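Local coordinates for putative uncharacterized protein (Chaetomium thermophilum, PDB 5T8V), which is the HEAT-repeat C-terminal part of Scc2, a SCC2/Nipped-B family protein that probably loads cohesin onto chromatin, at residues Glu124-Cys138 with Leu196-Leu210. Numbering follows the deposited sequence.
With CIT (citric acid), chain B.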
# COMPACT_ATOMS: atom_id res chain seq x y z
N GLU A 124 43.33 29.37 -40.20
CA GLU A 124 43.66 29.82 -38.85
C GLU A 124 43.94 31.32 -38.83
O GLU A 124 43.46 32.04 -37.95
CB GLU A 124 44.87 29.05 -38.32
CG GLU A 124 44.54 27.63 -37.87
CD GLU A 124 45.73 26.91 -37.30
OE1 GLU A 124 46.48 26.27 -38.07
OE2 GLU A 124 45.94 26.99 -36.07
N ALA A 125 44.72 31.80 -39.80
CA ALA A 125 44.98 33.24 -39.89
C ALA A 125 43.68 34.03 -39.91
O ALA A 125 43.60 35.11 -39.30
CB ALA A 125 45.82 33.53 -41.13
N ALA A 126 42.66 33.51 -40.58
CA ALA A 126 41.37 34.20 -40.63
C ALA A 126 40.64 34.11 -39.30
O ALA A 126 40.06 35.10 -38.83
CB ALA A 126 40.51 33.63 -41.76
N ILE A 127 40.63 32.93 -38.68
CA ILE A 127 39.97 32.75 -37.39
C ILE A 127 40.51 33.77 -36.39
O ILE A 127 39.76 34.57 -35.80
CB ILE A 127 40.16 31.31 -36.88
CG1 ILE A 127 39.45 30.33 -37.82
CG2 ILE A 127 39.62 31.15 -35.46
CD1 ILE A 127 39.77 28.87 -37.55
N ARG A 128 41.83 33.76 -36.18
CA ARG A 128 42.41 34.65 -35.19
C ARG A 128 42.43 36.10 -35.65
O ARG A 128 42.49 37.00 -34.81
CB ARG A 128 43.81 34.15 -34.82
CG ARG A 128 43.75 32.88 -33.99
CD ARG A 128 45.05 32.59 -33.28
NE ARG A 128 44.88 31.56 -32.25
CZ ARG A 128 44.50 31.79 -31.00
NH1 ARG A 128 44.24 33.02 -30.59
NH2 ARG A 128 44.37 30.78 -30.15
N ALA A 129 42.37 36.34 -36.96
CA ALA A 129 42.14 37.70 -37.44
C ALA A 129 40.79 38.22 -36.96
O ALA A 129 40.69 39.34 -36.44
CB ALA A 129 42.22 37.74 -38.97
N ALA A 130 39.74 37.41 -37.11
CA ALA A 130 38.43 37.77 -36.59
C ALA A 130 38.50 38.03 -35.10
O ALA A 130 37.98 39.04 -34.60
CB ALA A 130 37.41 36.67 -36.89
N ARG A 131 39.15 37.13 -34.35
CA ARG A 131 39.28 37.34 -32.91
C ARG A 131 39.92 38.69 -32.61
O ARG A 131 39.44 39.44 -31.74
CB ARG A 131 40.10 36.21 -32.29
CG ARG A 131 40.20 36.31 -30.78
CD ARG A 131 40.66 35.01 -30.15
NE ARG A 131 40.34 34.97 -28.73
CZ ARG A 131 41.17 35.32 -27.75
NH1 ARG A 131 42.40 35.74 -28.01
NH2 ARG A 131 40.77 35.24 -26.49
N THR A 132 40.99 39.03 -33.32
CA THR A 132 41.64 40.33 -33.12
C THR A 132 40.67 41.47 -33.38
O THR A 132 40.58 42.42 -32.60
CB THR A 132 42.87 40.45 -34.01
OG1 THR A 132 43.85 39.48 -33.60
CG2 THR A 132 43.48 41.84 -33.91
N SER A 133 39.93 41.41 -34.50
CA SER A 133 38.97 42.47 -34.81
C SER A 133 37.98 42.65 -33.67
O SER A 133 37.76 43.78 -33.20
CB SER A 133 38.24 42.14 -36.11
OG SER A 133 39.14 42.11 -37.21
N MET A 134 37.37 41.56 -33.21
CA MET A 134 36.40 41.66 -32.13
C MET A 134 37.02 42.29 -30.89
O MET A 134 36.48 43.25 -30.33
CB MET A 134 35.84 40.27 -31.80
CG MET A 134 35.16 39.57 -32.97
SD MET A 134 33.88 40.55 -33.76
CE MET A 134 34.69 41.01 -35.29
N ARG A 135 38.18 41.78 -30.46
CA ARG A 135 38.82 42.34 -29.28
C ARG A 135 39.07 43.84 -29.45
O ARG A 135 38.88 44.61 -28.50
CB ARG A 135 40.13 41.61 -28.99
CG ARG A 135 40.94 42.26 -27.88
CD ARG A 135 41.88 41.26 -27.24
NE ARG A 135 41.15 40.26 -26.45
CZ ARG A 135 41.68 39.12 -26.02
NH1 ARG A 135 42.94 38.82 -26.30
NH2 ARG A 135 40.95 38.28 -25.30
N ILE A 136 39.49 44.26 -30.64
CA ILE A 136 39.64 45.68 -30.91
C ILE A 136 38.31 46.41 -30.70
O ILE A 136 38.28 47.54 -30.22
CB ILE A 136 40.19 45.90 -32.34
CG1 ILE A 136 41.66 45.48 -32.39
CG2 ILE A 136 40.03 47.37 -32.76
CD1 ILE A 136 42.23 45.42 -33.79
N MET A 137 37.20 45.76 -31.07
CA MET A 137 35.89 46.34 -30.81
C MET A 137 35.45 46.18 -29.35
O MET A 137 34.36 46.65 -29.00
CB MET A 137 34.84 45.70 -31.72
CG MET A 137 34.81 46.30 -33.12
SD MET A 137 33.47 45.65 -34.13
CE MET A 137 34.10 44.01 -34.49
N CYS A 138 36.27 45.56 -28.50
CA CYS A 138 35.96 45.42 -27.08
C CYS A 138 36.87 46.28 -26.20
O CYS A 138 37.14 45.92 -25.05
CB CYS A 138 36.07 43.95 -26.66
SG CYS A 138 34.79 42.90 -27.35
N LEU A 196 43.90 24.39 -34.47
CA LEU A 196 42.70 24.87 -35.13
C LEU A 196 41.52 24.88 -34.17
O LEU A 196 40.77 25.86 -34.10
CB LEU A 196 42.40 23.99 -36.35
CG LEU A 196 41.16 24.34 -37.17
CD1 LEU A 196 41.34 25.68 -37.86
CD2 LEU A 196 40.90 23.25 -38.18
N MET A 197 41.34 23.79 -33.42
CA MET A 197 40.27 23.73 -32.43
C MET A 197 40.41 24.84 -31.41
O MET A 197 39.43 25.52 -31.08
CB MET A 197 40.27 22.36 -31.74
CG MET A 197 40.06 21.19 -32.68
SD MET A 197 38.52 21.30 -33.61
CE MET A 197 37.93 19.62 -33.46
N THR A 198 41.62 25.04 -30.88
CA THR A 198 41.84 26.12 -29.93
C THR A 198 41.44 27.46 -30.54
O THR A 198 40.78 28.28 -29.89
CB THR A 198 43.30 26.14 -29.48
OG1 THR A 198 43.61 24.91 -28.82
CG2 THR A 198 43.56 27.31 -28.52
N ASP A 199 41.85 27.71 -31.79
CA ASP A 199 41.46 28.95 -32.45
C ASP A 199 39.94 29.11 -32.48
O ASP A 199 39.41 30.18 -32.18
CB ASP A 199 42.03 28.98 -33.87
CG ASP A 199 43.54 28.94 -33.90
OD1 ASP A 199 44.16 28.77 -32.82
OD2 ASP A 199 44.12 29.08 -34.99
N ALA A 200 39.23 28.03 -32.83
CA ALA A 200 37.77 28.09 -32.88
C ALA A 200 37.20 28.43 -31.50
O ALA A 200 36.35 29.32 -31.38
CB ALA A 200 37.21 26.77 -33.39
N GLN A 201 37.63 27.71 -30.46
CA GLN A 201 37.17 28.02 -29.11
C GLN A 201 37.37 29.49 -28.79
O GLN A 201 36.44 30.19 -28.38
CB GLN A 201 37.90 27.15 -28.09
CG GLN A 201 37.54 25.67 -28.12
CD GLN A 201 38.15 24.92 -26.94
OE1 GLN A 201 38.72 25.53 -26.04
NE2 GLN A 201 38.02 23.60 -26.95
N LYS A 202 38.60 29.98 -28.98
CA LYS A 202 38.92 31.36 -28.64
C LYS A 202 38.04 32.34 -29.40
O LYS A 202 37.66 33.38 -28.86
CB LYS A 202 40.40 31.62 -28.93
CG LYS A 202 41.35 30.76 -28.11
CD LYS A 202 41.44 31.22 -26.66
CE LYS A 202 42.47 30.41 -25.88
NZ LYS A 202 43.84 30.50 -26.47
N LEU A 203 37.71 32.03 -30.65
CA LEU A 203 36.83 32.91 -31.41
C LEU A 203 35.42 32.91 -30.85
O LEU A 203 34.83 33.98 -30.62
CB LEU A 203 36.82 32.51 -32.89
CG LEU A 203 35.90 33.35 -33.78
CD1 LEU A 203 36.28 34.82 -33.72
CD2 LEU A 203 35.92 32.84 -35.21
N LEU A 204 34.85 31.73 -30.62
CA LEU A 204 33.50 31.66 -30.07
C LEU A 204 33.40 32.40 -28.75
O LEU A 204 32.51 33.25 -28.55
CB LEU A 204 33.09 30.19 -29.90
CG LEU A 204 32.95 29.39 -31.20
CD1 LEU A 204 32.93 27.90 -30.91
CD2 LEU A 204 31.68 29.79 -31.94
N SER A 205 34.31 32.11 -27.82
CA SER A 205 34.31 32.82 -26.54
C SER A 205 34.49 34.32 -26.76
O SER A 205 33.89 35.14 -26.05
CB SER A 205 35.42 32.28 -25.64
OG SER A 205 36.69 32.73 -26.07
N MET A 206 35.29 34.70 -27.76
CA MET A 206 35.47 36.12 -28.04
C MET A 206 34.17 36.76 -28.51
O MET A 206 33.93 37.95 -28.25
CB MET A 206 36.56 36.33 -29.09
CG MET A 206 36.90 37.80 -29.33
SD MET A 206 37.46 38.64 -27.83
CE MET A 206 36.45 40.11 -27.88
N MET A 207 33.32 36.01 -29.21
CA MET A 207 32.00 36.53 -29.59
C MET A 207 31.12 36.68 -28.36
O MET A 207 30.42 37.70 -28.20
CB MET A 207 31.34 35.61 -30.61
CG MET A 207 32.13 35.44 -31.90
SD MET A 207 32.31 36.98 -32.82
CE MET A 207 30.63 37.25 -33.37
N SER A 208 31.12 35.67 -27.48
CA SER A 208 30.40 35.80 -26.21
C SER A 208 30.79 37.08 -25.50
O SER A 208 29.92 37.80 -24.98
CB SER A 208 30.69 34.59 -25.31
OG SER A 208 30.05 33.43 -25.80
N GLU A 209 32.08 37.40 -25.47
CA GLU A 209 32.51 38.67 -24.88
C GLU A 209 32.00 39.85 -25.70
O GLU A 209 31.54 40.85 -25.13
CB GLU A 209 34.03 38.70 -24.79
CG GLU A 209 34.60 39.99 -24.21
CD GLU A 209 36.11 39.98 -24.13
OE1 GLU A 209 36.70 38.88 -24.20
OE2 GLU A 209 36.70 41.07 -24.00
N LEU A 210 32.05 39.75 -27.03
CA LEU A 210 31.65 40.86 -27.89
C LEU A 210 30.24 41.33 -27.57
O LEU A 210 30.02 42.52 -27.29
CB LEU A 210 31.74 40.45 -29.36
CG LEU A 210 31.25 41.50 -30.37
CD1 LEU A 210 32.32 42.55 -30.61
CD2 LEU A 210 30.81 40.85 -31.66
C1 CIT B . 44.51 36.00 -25.11
O1 CIT B . 45.07 35.15 -25.82
O2 CIT B . 44.75 37.21 -25.32
C2 CIT B . 43.54 35.60 -24.02
C3 CIT B . 44.26 34.74 -22.98
O7 CIT B . 45.56 35.34 -22.73
C4 CIT B . 43.52 34.68 -21.65
C5 CIT B . 42.07 34.29 -21.82
O3 CIT B . 41.66 33.75 -22.87
O4 CIT B . 41.25 34.49 -20.90
C6 CIT B . 44.47 33.33 -23.50
O5 CIT B . 44.88 32.44 -22.73
O6 CIT B . 44.24 33.04 -24.69
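R131 lies across K202 and M206 where helices 120-136 and 190-213, neighbours in the helical HEAT-repeat fold of Scc2, run side by side in the same direction. Their axes in this region are 9.1 Å apart and cross at 23°. The side chain of R131 can be followed outward. CB faces CD1 of L203; CG, anti to the backbone N (chi1 -176°), rests on CG of M206; CD lies against CB of K202. From there R131 NE gives a weak hydrogen bond to the backbone O of K202, 3.1 Å away and at the edge of the guanidinium, while CD of K202 lies over one face, toward its rim. At the tip, NH1 is hydrogen-bonded to Q63 of helix 56-71, with a citrate, probably from the crystallisation liquor, beside it. R135 NH1 and K202 NZ bind that citrate, so basic groups from both helices gather round its carboxylates.

Toward the start of the contact, I127 is a knob in the hole formed by L196, D199, A200 and L203, its CG2 packed on CB of D199. R128 NE makes a salt bridge to OD1 of D199 at 2.9 Å, bent and therefore weak as a hydrogen bond, with guanidinium and carboxylate planes 80° apart. The other oxygen of D199, OD2, lies 3.0 Å from OE2 of E124, two like-charged acceptors brought together and not hydrogen-bonded to each other. At the far end sulfur dominates: M134 SD meets CD2 of L210 at 3.7 Å, and CE of M206 reaches SG of C138.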